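Local coordinates for protein folylpolyglutamate synthase/dihydrofolate synthase (PDB 1O5Z) that probably catalyses the ATP-dependent addition of L-glutamate to tetrahydrofolyl-polyglutamates and to 7,8-dihydropteroate, the latter yielding 7,8-dihydrofolate, at residues G199-R204 against R225-R230; E343-V348 against T365-R370; S43-P48 against A140-A145. All coordinates share one frame; numbering follows the deposited sequence.

Contact 1 (G199-R204 against R225-R230); sequences GIIKER and RKKSSR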
ATOM      1  N   GLY A 199     -19.370   0.467  -0.719  1.00 47.53           N
ATOM      2  CA  GLY A 199     -19.705   0.281  -2.150  1.00 47.07           C
ATOM      3  C   GLY A 199     -19.020  -0.876  -2.865  1.00 47.50           C
ATOM      4  O   GLY A 199     -19.414  -1.238  -3.987  1.00 48.25           O
ATOM      5  N   ILE A 200     -17.968  -1.441  -2.251  1.00 47.40           N
ATOM      6  CA  ILE A 200     -17.336  -2.694  -2.722  1.00 47.23           C
ATOM      7  C   ILE A 200     -17.996  -3.966  -2.196  1.00 47.34           C
ATOM      8  O   ILE A 200     -17.557  -5.063  -2.538  1.00 47.83           O
ATOM      9  CB  ILE A 200     -15.818  -2.706  -2.398  1.00 47.29           C
ATOM     10  CG1 ILE A 200     -15.525  -3.048  -0.927  1.00 46.91           C
ATOM     11  CG2 ILE A 200     -15.192  -1.314  -2.701  1.00 47.88           C
ATOM     12  CD1 ILE A 200     -14.030  -3.438  -0.717  1.00 47.45           C
ATOM     13  N   ILE A 201     -19.013  -3.830  -1.348  1.00 47.08           N
ATOM     14  CA  ILE A 201     -19.847  -4.970  -0.947  1.00 47.78           C
ATOM     15  C   ILE A 201     -20.777  -5.352  -2.100  1.00 47.91           C
ATOM     16  O   ILE A 201     -21.512  -4.506  -2.606  1.00 47.47           O
ATOM     17  CB  ILE A 201     -20.685  -4.689   0.317  1.00 46.87           C
ATOM     18  CG1 ILE A 201     -19.775  -4.348   1.495  1.00 47.15           C
ATOM     19  CG2 ILE A 201     -21.548  -5.917   0.648  1.00 46.96           C
ATOM     20  CD1 ILE A 201     -20.502  -3.831   2.763  1.00 48.22           C
ATOM     21  N   LYS A 202     -20.735  -6.640  -2.472  1.00 47.96           N
ATOM     22  CA  LYS A 202     -21.392  -7.153  -3.661  1.00 47.57           C
ATOM     23  C   LYS A 202     -22.347  -8.272  -3.277  1.00 48.20           C
ATOM     24  O   LYS A 202     -22.154  -8.950  -2.260  1.00 48.29           O
ATOM     25  CB  LYS A 202     -20.339  -7.649  -4.638  1.00 47.44           C
ATOM     26  CG  LYS A 202     -19.417  -6.549  -5.199  1.00 46.89           C
ATOM     27  CD  LYS A 202     -20.186  -5.505  -6.040  1.00 46.41           C
ATOM     28  CE  LYS A 202     -19.363  -4.260  -6.280  1.00 46.94           C
ATOM     29  NZ  LYS A 202     -17.960  -4.545  -6.727  1.00 47.71           N
ATOM     30  N   GLU A 203     -23.379  -8.452  -4.093  1.00 47.92           N
ATOM     31  CA  GLU A 203     -24.471  -9.363  -3.787  1.00 48.18           C
ATOM     32  C   GLU A 203     -23.992 -10.770  -3.474  1.00 47.35           C
ATOM     33  O   GLU A 203     -23.340 -11.397  -4.275  1.00 46.99           O
ATOM     34  CB  GLU A 203     -25.450  -9.410  -4.962  1.00 48.42           C
ATOM     35  CG  GLU A 203     -26.705 -10.246  -4.715  1.00 49.91           C
ATOM     36  CD  GLU A 203     -27.709  -9.592  -3.790  1.00 50.93           C
ATOM     37  OE1 GLU A 203     -27.580  -8.369  -3.535  1.00 51.36           O
ATOM     38  OE2 GLU A 203     -28.635 -10.315  -3.337  1.00 51.55           O
ATOM     39  N   ARG A 204     -24.319 -11.250  -2.287  1.00 47.50           N
ATOM     40  CA  ARG A 204     -23.952 -12.595  -1.875  1.00 47.81           C
ATOM     41  C   ARG A 204     -22.465 -12.793  -1.654  1.00 47.02           C
ATOM     42  O   ARG A 204     -22.065 -13.843  -1.214  1.00 47.04           O
ATOM     43  CB  ARG A 204     -24.442 -13.627  -2.890  1.00 48.12           C
ATOM     44  CG  ARG A 204     -25.919 -13.644  -3.004  1.00 50.91           C
ATOM     45  CD  ARG A 204     -26.537 -14.609  -2.064  1.00 54.31           C
ATOM     46  NE  ARG A 204     -27.964 -14.374  -1.929  1.00 56.51           N
ATOM     47  CZ  ARG A 204     -28.750 -15.067  -1.128  1.00 56.09           C
ATOM     48  NH1 ARG A 204     -28.247 -16.066  -0.408  1.00 57.23           N
ATOM     49  NH2 ARG A 204     -30.047 -14.768  -1.043  1.00 57.83           N
ATOM     50  N   ARG A 225     -26.243  -6.885   4.908  1.00 48.60           N
ATOM     51  CA  ARG A 225     -27.540  -7.491   5.147  1.00 49.31           C
ATOM     52  C   ARG A 225     -28.431  -7.299   3.917  1.00 49.50           C
ATOM     53  O   ARG A 225     -29.125  -8.209   3.516  1.00 48.93           O
ATOM     54  CB  ARG A 225     -28.195  -6.872   6.391  1.00 49.39           C
ATOM     55  CG  ARG A 225     -29.606  -7.384   6.710  1.00 49.51           C
ATOM     56  CD  ARG A 225     -30.193  -6.886   8.067  1.00 51.86           C
ATOM     57  NE  ARG A 225     -29.794  -5.501   8.405  1.00 54.71           N
ATOM     58  CZ  ARG A 225     -28.883  -5.135   9.342  1.00 55.27           C
ATOM     59  NH1 ARG A 225     -28.236  -6.026  10.093  1.00 55.42           N
ATOM     60  NH2 ARG A 225     -28.615  -3.846   9.530  1.00 55.29           N
ATOM     61  N   LYS A 226     -28.398  -6.105   3.331  1.00 50.41           N
ATOM     62  CA  LYS A 226     -29.130  -5.803   2.098  1.00 51.36           C
ATOM     63  C   LYS A 226     -28.648  -6.632   0.935  1.00 50.76           C
ATOM     64  O   LYS A 226     -29.460  -7.143   0.185  1.00 50.47           O
ATOM     65  CB  LYS A 226     -28.957  -4.341   1.693  1.00 51.73           C
ATOM     66  CG  LYS A 226     -30.137  -3.453   1.995  1.00 53.29           C
ATOM     67  CD  LYS A 226     -29.795  -1.977   1.638  1.00 54.00           C
ATOM     68  CE  LYS A 226     -31.010  -1.196   1.062  1.00 55.03           C
ATOM     69  NZ  LYS A 226     -32.037  -0.819   2.072  1.00 56.56           N
ATOM     70  N   LYS A 227     -27.323  -6.732   0.772  1.00 50.60           N
ATOM     71  CA  LYS A 227     -26.705  -7.527  -0.320  1.00 50.10           C
ATOM     72  C   LYS A 227     -26.684  -9.063  -0.071  1.00 49.83           C
ATOM     73  O   LYS A 227     -26.177  -9.842  -0.903  1.00 49.79           O
ATOM     74  CB  LYS A 227     -25.279  -7.028  -0.582  1.00 50.09           C
ATOM     75  CG  LYS A 227     -25.234  -5.571  -0.980  1.00 51.00           C
ATOM     76  CD  LYS A 227     -25.336  -5.351  -2.470  1.00 52.69           C
ATOM     77  CE  LYS A 227     -26.114  -4.068  -2.766  1.00 55.18           C
ATOM     78  NZ  LYS A 227     -25.410  -3.123  -3.712  1.00 56.14           N
ATOM     79  N   SER A 228     -27.230  -9.489   1.068  1.00 49.32           N
ATOM     80  CA  SER A 228     -27.203 -10.890   1.488  1.00 49.09           C
ATOM     81  C   SER A 228     -25.763 -11.436   1.521  1.00 49.19           C
ATOM     82  O   SER A 228     -25.486 -12.587   1.148  1.00 49.89           O
ATOM     83  CB  SER A 228     -28.132 -11.725   0.604  1.00 48.70           C
ATOM     84  OG  SER A 228     -29.355 -11.045   0.386  1.00 47.19           O
ATOM     85  N   SER A 229     -24.859 -10.577   1.983  1.00 49.26           N
ATOM     86  CA  SER A 229     -23.440 -10.873   2.123  1.00 48.80           C
ATOM     87  C   SER A 229     -23.146 -11.270   3.548  1.00 49.12           C
ATOM     88  O   SER A 229     -23.458 -10.542   4.494  1.00 49.13           O
ATOM     89  CB  SER A 229     -22.623  -9.633   1.828  1.00 48.45           C
ATOM     90  OG  SER A 229     -22.828  -9.217   0.495  1.00 48.23           O
ATOM     91  N   ARG A 230     -22.517 -12.415   3.711  1.00 49.38           N
ATOM     92  CA  ARG A 230     -22.044 -12.798   5.014  1.00 50.01           C
ATOM     93  C   ARG A 230     -20.867 -11.905   5.412  1.00 48.98           C
ATOM     94  O   ARG A 230     -19.897 -11.780   4.682  1.00 49.37           O
ATOM     95  CB  ARG A 230     -21.644 -14.265   5.008  1.00 50.39           C
ATOM     96  CG  ARG A 230     -21.361 -14.797   6.377  1.00 51.57           C
ATOM     97  CD  ARG A 230     -21.306 -16.320   6.444  1.00 52.54           C
ATOM     98  NE  ARG A 230     -21.107 -16.933   7.766  1.00 54.20           N
ATOM     99  CZ  ARG A 230     -20.855 -16.322   8.961  1.00 56.35           C
ATOM    100  NH1 ARG A 230     -20.735 -14.979   9.152  1.00 53.34           N
ATOM    101  NH2 ARG A 230     -20.697 -17.126  10.023  1.00 55.13           N
TER
HETATM  102  O   HOH W   1     -29.625  -9.109  -1.404  1.00 62.19           O
HETATM  103  O   HOH W   2     -21.758 -14.029   1.837  1.00 50.37           O

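Contact 2 (E343-V348 against T365-R370); sequences EPLSLV and TGIFER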
ATOM      1  N   GLU A 343      17.600   1.421  22.057  1.00 52.22           N
ATOM      2  CA  GLU A 343      18.491   1.735  20.955  1.00 52.09           C
ATOM      3  C   GLU A 343      18.719   3.216  20.726  1.00 50.35           C
ATOM      4  O   GLU A 343      17.758   3.990  20.766  1.00 50.26           O
ATOM      5  CB  GLU A 343      17.928   1.140  19.684  1.00 52.88           C
ATOM      6  CG  GLU A 343      18.149  -0.350  19.608  1.00 55.47           C
ATOM      7  CD  GLU A 343      19.594  -0.657  19.286  1.00 58.61           C
ATOM      8  OE1 GLU A 343      20.003  -0.394  18.102  1.00 59.87           O
ATOM      9  OE2 GLU A 343      20.293  -1.124  20.232  1.00 57.53           O
ATOM     10  N   PRO A 344      19.985   3.606  20.527  1.00 48.45           N
ATOM     11  CA  PRO A 344      20.303   4.946  20.046  1.00 47.55           C
ATOM     12  C   PRO A 344      19.912   5.062  18.604  1.00 46.36           C
ATOM     13  O   PRO A 344      20.173   4.138  17.837  1.00 46.57           O
ATOM     14  CB  PRO A 344      21.822   5.033  20.174  1.00 47.79           C
ATOM     15  CG  PRO A 344      22.285   3.631  20.206  1.00 48.50           C
ATOM     16  CD  PRO A 344      21.202   2.824  20.814  1.00 48.11           C
ATOM     17  N   LEU A 345      19.280   6.171  18.252  1.00 45.02           N
ATOM     18  CA  LEU A 345      18.709   6.367  16.935  1.00 44.54           C
ATOM     19  C   LEU A 345      19.116   7.683  16.327  1.00 43.84           C
ATOM     20  O   LEU A 345      19.375   8.646  17.031  1.00 43.67           O
ATOM     21  CB  LEU A 345      17.197   6.368  16.991  1.00 44.58           C
ATOM     22  CG  LEU A 345      16.519   5.092  17.465  1.00 46.05           C
ATOM     23  CD1 LEU A 345      15.036   5.365  17.464  1.00 46.00           C
ATOM     24  CD2 LEU A 345      16.877   3.857  16.588  1.00 46.76           C
ATOM     25  N   SER A 346      19.155   7.686  15.008  1.00 43.34           N
ATOM     26  CA  SER A 346      19.416   8.863  14.210  1.00 43.22           C
ATOM     27  C   SER A 346      18.204   9.031  13.293  1.00 42.94           C
ATOM     28  O   SER A 346      17.533   8.074  12.987  1.00 42.86           O
ATOM     29  CB  SER A 346      20.692   8.688  13.379  1.00 43.02           C
ATOM     30  OG  SER A 346      21.832   8.647  14.198  1.00 42.44           O
ATOM     31  N   LEU A 347      17.911  10.270  12.921  1.00 43.24           N
ATOM     32  CA  LEU A 347      16.766  10.640  12.126  1.00 43.36           C
ATOM     33  C   LEU A 347      17.305  11.334  10.923  1.00 43.72           C
ATOM     34  O   LEU A 347      18.066  12.290  11.065  1.00 43.18           O
ATOM     35  CB  LEU A 347      15.914  11.672  12.848  1.00 43.20           C
ATOM     36  CG  LEU A 347      14.689  12.228  12.123  1.00 42.09           C
ATOM     37  CD1 LEU A 347      13.707  11.136  11.682  1.00 41.05           C
ATOM     38  CD2 LEU A 347      14.024  13.139  13.110  1.00 44.57           C
ATOM     39  N   VAL A 348      16.871  10.870   9.755  1.00 44.39           N
ATOM     40  CA  VAL A 348      17.044  11.595   8.521  1.00 44.49           C
ATOM     41  C   VAL A 348      15.635  11.974   8.078  1.00 44.71           C
ATOM     42  O   VAL A 348      14.819  11.099   7.775  1.00 44.19           O
ATOM     43  CB  VAL A 348      17.806  10.761   7.482  1.00 45.33           C
ATOM     44  CG1 VAL A 348      17.961  11.524   6.148  1.00 45.52           C
ATOM     45  CG2 VAL A 348      19.182  10.333   8.067  1.00 43.57           C
ATOM     46  N   THR A 365      10.570  14.767  19.049  1.00 49.51           N
ATOM     47  CA  THR A 365      11.392  15.299  20.110  1.00 50.27           C
ATOM     48  C   THR A 365      11.669  14.217  21.146  1.00 50.68           C
ATOM     49  O   THR A 365      10.823  13.378  21.416  1.00 51.43           O
ATOM     50  CB  THR A 365      10.755  16.606  20.765  1.00 50.53           C
ATOM     51  OG1 THR A 365       9.492  16.335  21.438  1.00 50.06           O
ATOM     52  CG2 THR A 365      10.438  17.647  19.685  1.00 50.26           C
ATOM     53  N   GLY A 366      12.864  14.232  21.723  1.00 50.76           N
ATOM     54  CA  GLY A 366      13.166  13.347  22.841  1.00 50.33           C
ATOM     55  C   GLY A 366      13.455  11.913  22.451  1.00 50.20           C
ATOM     56  O   GLY A 366      13.526  11.059  23.321  1.00 50.42           O
ATOM     57  N   ILE A 367      13.646  11.637  21.157  1.00 49.64           N
ATOM     58  CA  ILE A 367      13.829  10.248  20.690  1.00 49.53           C
ATOM     59  C   ILE A 367      15.184   9.988  20.080  1.00 48.74           C
ATOM     60  O   ILE A 367      15.753   8.921  20.256  1.00 48.63           O
ATOM     61  CB  ILE A 367      12.736   9.872  19.651  1.00 50.28           C
ATOM     62  CG1 ILE A 367      11.381   9.787  20.322  1.00 52.37           C
ATOM     63  CG2 ILE A 367      12.999   8.523  19.004  1.00 49.91           C
ATOM     64  CD1 ILE A 367      10.299   9.703  19.326  1.00 55.43           C
ATOM     65  N   PHE A 368      15.702  10.958  19.339  1.00 48.16           N
ATOM     66  CA  PHE A 368      16.873  10.716  18.512  1.00 47.29           C
ATOM     67  C   PHE A 368      18.110  11.290  19.144  1.00 47.36           C
ATOM     68  O   PHE A 368      18.077  12.332  19.796  1.00 47.21           O
ATOM     69  CB  PHE A 368      16.641  11.281  17.131  1.00 46.32           C
ATOM     70  CG  PHE A 368      15.545  10.608  16.435  1.00 45.80           C
ATOM     71  CD1 PHE A 368      15.765   9.401  15.802  1.00 45.25           C
ATOM     72  CD2 PHE A 368      14.260  11.120  16.471  1.00 46.11           C
ATOM     73  CE1 PHE A 368      14.737   8.755  15.169  1.00 43.48           C
ATOM     74  CE2 PHE A 368      13.222  10.455  15.839  1.00 45.04           C
ATOM     75  CZ  PHE A 368      13.471   9.284  15.191  1.00 45.62           C
ATOM     76  N   GLU A 369      19.194  10.571  18.954  1.00 46.69           N
ATOM     77  CA  GLU A 369      20.467  10.994  19.396  1.00 46.99           C
ATOM     78  C   GLU A 369      21.007  11.990  18.375  1.00 46.85           C
ATOM     79  O   GLU A 369      21.921  12.699  18.651  1.00 47.53           O
ATOM     80  CB  GLU A 369      21.359   9.770  19.418  1.00 47.55           C
ATOM     81  CG  GLU A 369      22.412   9.755  20.474  1.00 49.84           C
ATOM     82  CD  GLU A 369      21.822   9.463  21.802  1.00 53.86           C
ATOM     83  OE1 GLU A 369      22.514   9.745  22.799  1.00 58.32           O
ATOM     84  OE2 GLU A 369      20.672   8.962  21.821  1.00 57.40           O
ATOM     85  N   ARG A 370      20.472  12.000  17.171  1.00 46.40           N
ATOM     86  CA  ARG A 370      21.043  12.778  16.103  1.00 46.56           C
ATOM     87  C   ARG A 370      19.969  13.019  15.068  1.00 46.07           C
ATOM     88  O   ARG A 370      19.213  12.090  14.720  1.00 45.99           O
ATOM     89  CB  ARG A 370      22.197  12.011  15.474  1.00 46.76           C
ATOM     90  CG  ARG A 370      22.940  12.757  14.389  1.00 47.02           C
ATOM     91  CD  ARG A 370      24.077  11.959  13.827  1.00 47.75           C
ATOM     92  NE  ARG A 370      24.713  12.642  12.700  1.00 49.32           N
ATOM     93  CZ  ARG A 370      25.444  12.031  11.799  1.00 49.32           C
ATOM     94  NH1 ARG A 370      25.607  10.731  11.858  1.00 49.22           N
ATOM     95  NH2 ARG A 370      25.993  12.715  10.804  1.00 50.60           N
TER

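Contact 3 (S43-P48 against A140-A145); sequences SKLGNP and AFLYFA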
ATOM      1  N   SER A  43     -14.804  -2.450 -21.323  1.00 42.49           N
ATOM      2  CA  SER A  43     -15.656  -3.018 -22.331  1.00 42.31           C
ATOM      3  C   SER A  43     -14.981  -3.033 -23.692  1.00 43.65           C
ATOM      4  O   SER A  43     -15.081  -3.991 -24.404  1.00 43.71           O
ATOM      5  CB  SER A  43     -16.913  -2.192 -22.470  1.00 41.96           C
ATOM      6  OG  SER A  43     -17.771  -2.777 -23.418  1.00 38.40           O
ATOM      7  N   LYS A  44     -14.335  -1.939 -24.052  1.00 44.78           N
ATOM      8  CA  LYS A  44     -13.662  -1.822 -25.327  1.00 46.37           C
ATOM      9  C   LYS A  44     -12.417  -2.731 -25.360  1.00 45.98           C
ATOM     10  O   LYS A  44     -11.986  -3.102 -26.428  1.00 45.40           O
ATOM     11  CB  LYS A  44     -13.286  -0.350 -25.588  1.00 46.66           C
ATOM     12  CG  LYS A  44     -14.506   0.570 -25.793  1.00 49.07           C
ATOM     13  CD  LYS A  44     -14.219   1.673 -26.840  1.00 49.57           C
ATOM     14  CE  LYS A  44     -15.470   2.322 -27.390  1.00 52.04           C
ATOM     15  NZ  LYS A  44     -16.064   1.735 -28.672  1.00 56.03           N
ATOM     16  N   LEU A  45     -11.874  -3.103 -24.193  1.00 45.43           N
ATOM     17  CA  LEU A  45     -10.763  -4.039 -24.101  1.00 45.32           C
ATOM     18  C   LEU A  45     -11.203  -5.489 -23.966  1.00 45.57           C
ATOM     19  O   LEU A  45     -10.378  -6.371 -23.782  1.00 46.42           O
ATOM     20  CB  LEU A  45      -9.850  -3.682 -22.907  1.00 45.58           C
ATOM     21  CG  LEU A  45      -9.195  -2.293 -22.996  1.00 45.42           C
ATOM     22  CD1 LEU A  45      -8.549  -1.908 -21.669  1.00 43.76           C
ATOM     23  CD2 LEU A  45      -8.189  -2.171 -24.138  1.00 46.30           C
ATOM     24  N   GLY A  46     -12.500  -5.756 -24.048  1.00 45.74           N
ATOM     25  CA  GLY A  46     -13.023  -7.127 -23.941  1.00 45.37           C
ATOM     26  C   GLY A  46     -13.344  -7.588 -22.523  1.00 45.79           C
ATOM     27  O   GLY A  46     -13.473  -8.776 -22.270  1.00 45.84           O
ATOM     28  N   ASN A  47     -13.497  -6.640 -21.606  1.00 45.89           N
ATOM     29  CA  ASN A  47     -13.846  -6.946 -20.239  1.00 46.04           C
ATOM     30  C   ASN A  47     -12.857  -7.957 -19.651  1.00 46.09           C
ATOM     31  O   ASN A  47     -13.241  -9.032 -19.171  1.00 44.51           O
ATOM     32  CB  ASN A  47     -15.312  -7.440 -20.145  1.00 46.26           C
ATOM     33  CG  ASN A  47     -16.328  -6.348 -20.463  1.00 45.72           C
ATOM     34  OD1 ASN A  47     -16.237  -5.256 -19.977  1.00 48.59           O
ATOM     35  ND2 ASN A  47     -17.276  -6.654 -21.287  1.00 40.63           N
ATOM     36  N   PRO A  48     -11.575  -7.585 -19.667  1.00 46.40           N
ATOM     37  CA  PRO A  48     -10.517  -8.475 -19.187  1.00 46.32           C
ATOM     38  C   PRO A  48     -10.641  -8.782 -17.695  1.00 46.53           C
ATOM     39  O   PRO A  48     -10.193  -9.836 -17.226  1.00 46.57           O
ATOM     40  CB  PRO A  48      -9.244  -7.689 -19.493  1.00 46.61           C
ATOM     41  CG  PRO A  48      -9.704  -6.200 -19.535  1.00 46.35           C
ATOM     42  CD  PRO A  48     -11.044  -6.291 -20.130  1.00 46.79           C
ATOM     43  N   ALA A 140      -3.748  -3.030 -15.519  1.00 46.53           N
ATOM     44  CA  ALA A 140      -3.607  -4.192 -14.676  1.00 45.69           C
ATOM     45  C   ALA A 140      -4.575  -5.269 -15.081  1.00 45.33           C
ATOM     46  O   ALA A 140      -4.182  -6.390 -15.270  1.00 45.93           O
ATOM     47  CB  ALA A 140      -3.807  -3.812 -13.258  1.00 46.51           C
ATOM     48  N   PHE A 141      -5.849  -4.926 -15.237  1.00 46.32           N
ATOM     49  CA  PHE A 141      -6.864  -5.921 -15.610  1.00 46.60           C
ATOM     50  C   PHE A 141      -6.532  -6.628 -16.899  1.00 45.64           C
ATOM     51  O   PHE A 141      -6.700  -7.830 -17.023  1.00 45.61           O
ATOM     52  CB  PHE A 141      -8.238  -5.296 -15.761  1.00 46.94           C
ATOM     53  CG  PHE A 141      -8.938  -5.024 -14.470  1.00 47.05           C
ATOM     54  CD1 PHE A 141      -9.565  -3.805 -14.267  1.00 48.14           C
ATOM     55  CD2 PHE A 141      -9.051  -6.004 -13.486  1.00 47.03           C
ATOM     56  CE1 PHE A 141     -10.243  -3.514 -13.042  1.00 48.26           C
ATOM     57  CE2 PHE A 141      -9.745  -5.737 -12.303  1.00 47.78           C
ATOM     58  CZ  PHE A 141     -10.351  -4.478 -12.090  1.00 47.55           C
ATOM     59  N   LEU A 142      -6.079  -5.861 -17.870  1.00 45.85           N
ATOM     60  CA  LEU A 142      -5.711  -6.409 -19.175  1.00 44.96           C
ATOM     61  C   LEU A 142      -4.488  -7.330 -19.035  1.00 45.56           C
ATOM     62  O   LEU A 142      -4.431  -8.415 -19.585  1.00 44.63           O
ATOM     63  CB  LEU A 142      -5.386  -5.240 -20.121  1.00 45.21           C
ATOM     64  CG  LEU A 142      -5.148  -5.614 -21.569  1.00 43.36           C
ATOM     65  CD1 LEU A 142      -6.256  -6.483 -22.046  1.00 43.25           C
ATOM     66  CD2 LEU A 142      -4.971  -4.379 -22.470  1.00 44.29           C
ATOM     67  N   TYR A 143      -3.507  -6.875 -18.268  1.00 45.34           N
ATOM     68  CA  TYR A 143      -2.294  -7.633 -18.060  1.00 45.27           C
ATOM     69  C   TYR A 143      -2.616  -8.992 -17.405  1.00 45.12           C
ATOM     70  O   TYR A 143      -2.149 -10.014 -17.847  1.00 44.09           O
ATOM     71  CB  TYR A 143      -1.367  -6.804 -17.194  1.00 44.87           C
ATOM     72  CG  TYR A 143      -0.113  -7.470 -16.763  1.00 45.52           C
ATOM     73  CD1 TYR A 143       0.941  -7.623 -17.636  1.00 45.13           C
ATOM     74  CD2 TYR A 143       0.068  -7.862 -15.434  1.00 47.54           C
ATOM     75  CE1 TYR A 143       2.116  -8.184 -17.233  1.00 47.07           C
ATOM     76  CE2 TYR A 143       1.240  -8.416 -15.016  1.00 46.77           C
ATOM     77  CZ  TYR A 143       2.275  -8.558 -15.915  1.00 46.15           C
ATOM     78  OH  TYR A 143       3.459  -9.109 -15.528  1.00 45.49           O
ATOM     79  N   PHE A 144      -3.430  -8.969 -16.358  1.00 45.38           N
ATOM     80  CA  PHE A 144      -3.858 -10.166 -15.703  1.00 45.37           C
ATOM     81  C   PHE A 144      -4.532 -11.094 -16.655  1.00 45.20           C
ATOM     82  O   PHE A 144      -4.348 -12.288 -16.539  1.00 46.07           O
ATOM     83  CB  PHE A 144      -4.803  -9.846 -14.540  1.00 45.51           C
ATOM     84  CG  PHE A 144      -4.208  -8.962 -13.505  1.00 46.58           C
ATOM     85  CD1 PHE A 144      -2.831  -8.948 -13.261  1.00 46.73           C
ATOM     86  CD2 PHE A 144      -5.018  -8.143 -12.743  1.00 48.36           C
ATOM     87  CE1 PHE A 144      -2.272  -8.114 -12.296  1.00 46.45           C
ATOM     88  CE2 PHE A 144      -4.470  -7.316 -11.767  1.00 49.22           C
ATOM     89  CZ  PHE A 144      -3.069  -7.313 -11.545  1.00 48.76           C
ATOM     90  N   ALA A 145      -5.342 -10.564 -17.556  1.00 45.51           N
ATOM     91  CA  ALA A 145      -5.952 -11.373 -18.610  1.00 46.31           C
ATOM     92  C   ALA A 145      -4.894 -11.924 -19.602  1.00 47.40           C
ATOM     93  O   ALA A 145      -4.873 -13.124 -19.902  1.00 48.34           O
ATOM     94  CB  ALA A 145      -7.019 -10.555 -19.374  1.00 45.89           C
TER

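Contact 1 (G199-R204 against R225-R230)
The backbone N of R204 donates to K227 O across 2.7 Å, with an N-H...O angle of 160°. This bond joins the loop before strand 207-209 to the end of helix 214-227. The helix closes in a Schellman motif, with S228 at positive phi. The chain then passes R204, whose CA makes a CA-H...O contact with S228 O at 3.4 Å. A water links R204 O to R230 N, and R230 goes on to pair with L207. The two segments lead into neighbouring parallel strands, 207-209 and 231-233, which helix 214-227 joins in a beta-alpha-beta unit.

E203 has CG anti to the backbone N (chi1 -175°), and its chain bends so that CD lies 3.3 Å from K227 O. A water connects E203 OE2, K226 O and S228 OG. S228 CB covers one face of the R204 guanidinium, near its rim. S229 OG lies 2.8 Å from K202 O and 3.5 Å from I201 CG2. K227 CG rests 4.0 Å from I201 CG2, and K227 CD lies near I201 O. An alanine in place of K227 would probably open a gap beside I201 CG2, where CG now packs, and take away the lysine charge near E203. E203 OE1 and K227 O, two acceptors, lie 3.3 Å apart; water donation to E203 OE2 and the nearby R204 and K227 charges probably offset their repulsion.

Contact 2 (E343-V348 against T365-R370)
P344 meets E369 loosely, with CB 4.4 Å from OE2. L345 follows and makes closer contacts. Its O accepts a hydrogen bond from E369 N at 2.7 Å, and E369 CB lies close to the same oxygen. L345 CB approaches F368 CD1 at 3.6 Å, and its CD1 touches I367 CG2. The peptide from L345 C to S346 N lies in plane at the edge of the F368 ring.

This is where strand 345-349 meets the chain entering strand 370-373. The two are parallel neighbours in the six-stranded mixed sheet of the Mur ligase glutamate ligase domain, and helix 357-361 lies in the connection between them.

S346 CA gives a CA-H...O contact to R370 O at 3.3 Å. Its OG is buried against R370 CB at 3.6 Å, and this hydroxyl has no polar partner in the model. The R370 chain runs extended away from the contact, and its guanidinium is held by E399 and the carbonyl of S410.

L347 N donates to R370 O at 2.9 Å. L347 CB stands over the centre of the F368 ring in a CH-pi contact, 3.7 Å from the centroid. CG is anti to the backbone N (chi1 177°); with chi2 at 57°, CD1 comes near CZ of that ring and CD2 near CE2. I367 CG2 covers the opposite face of F368, toward its rim.

Contact 3 (S43-P48 against A140-A145)
P48 and L45 pack against F141, L142 and A145 in a buried, apolar contact without hydrogen bonds between the two segments. It sits where the chain leaves helix 36-44 and turns toward strand 53-58, alongside helix 132-146. That helix belongs to the Mur ligase middle domain, which is of the P-loop NTPase kind. Other residues of the helix, Y143 and F144 among them, reach strand 96-98 of the eight-stranded mixed sheet. F144 also touches strand 151-155 of the same sheet. The contact therefore fastens the connection into strand 53-58 onto a helix that covers the sheet.

Helix 36-44 ends in a Schellman motif. G46 has positive phi, and its N bonds back to S43 O at 3.1 Å. A side chain on G46 would collide with the carbonyl O of L45. N47, also at positive phi, then leads the chain to P48.

P48 carries most of the contact. Its CB lies 3.6 Å from A145 CB and 4.1 Å from L142 CD1. Its CG lies 4.1 Å from F141 CB and rests near the backbone N and CA of L142. The F141 ring itself turns away, toward V167, V168 and L154. L142 has CG anti to the backbone N (chi1 -173°). From there the two methyls divide their contacts: CD1 meets P48, and CD2 meets L45 CD2 at 4.2 Å. Helix 105-122 adjoins the same side chains, with I118 against L45 and M115 against L142.

The carbonyl of F141 is also part of the contact. It accepts the helical bond from A145 N and a second bond from the hydroxyl of Y52, while P48 CB lies 3.5 Å from F141 O.

Along the chain contact 3 comes first, then contact 1, then contact 2, each closing before the next opens. Contacts 3 and 1 both lie beside the eight-stranded sheet of the middle domain. Their centres are 25 Å apart and their nearest atoms about 9 Å apart. V168 lies between them: it touches F141 of contact 3, and its O bonds K202 NZ of contact 1. Contact 2 is in the glutamate ligase domain, on the six-stranded sheet. Its centre is 48 Å from each of the others, across the centre of the chain. No contact spans both domains; each fixes its own part of the fold. As in Mur ligases, the active site probably lies between these domains.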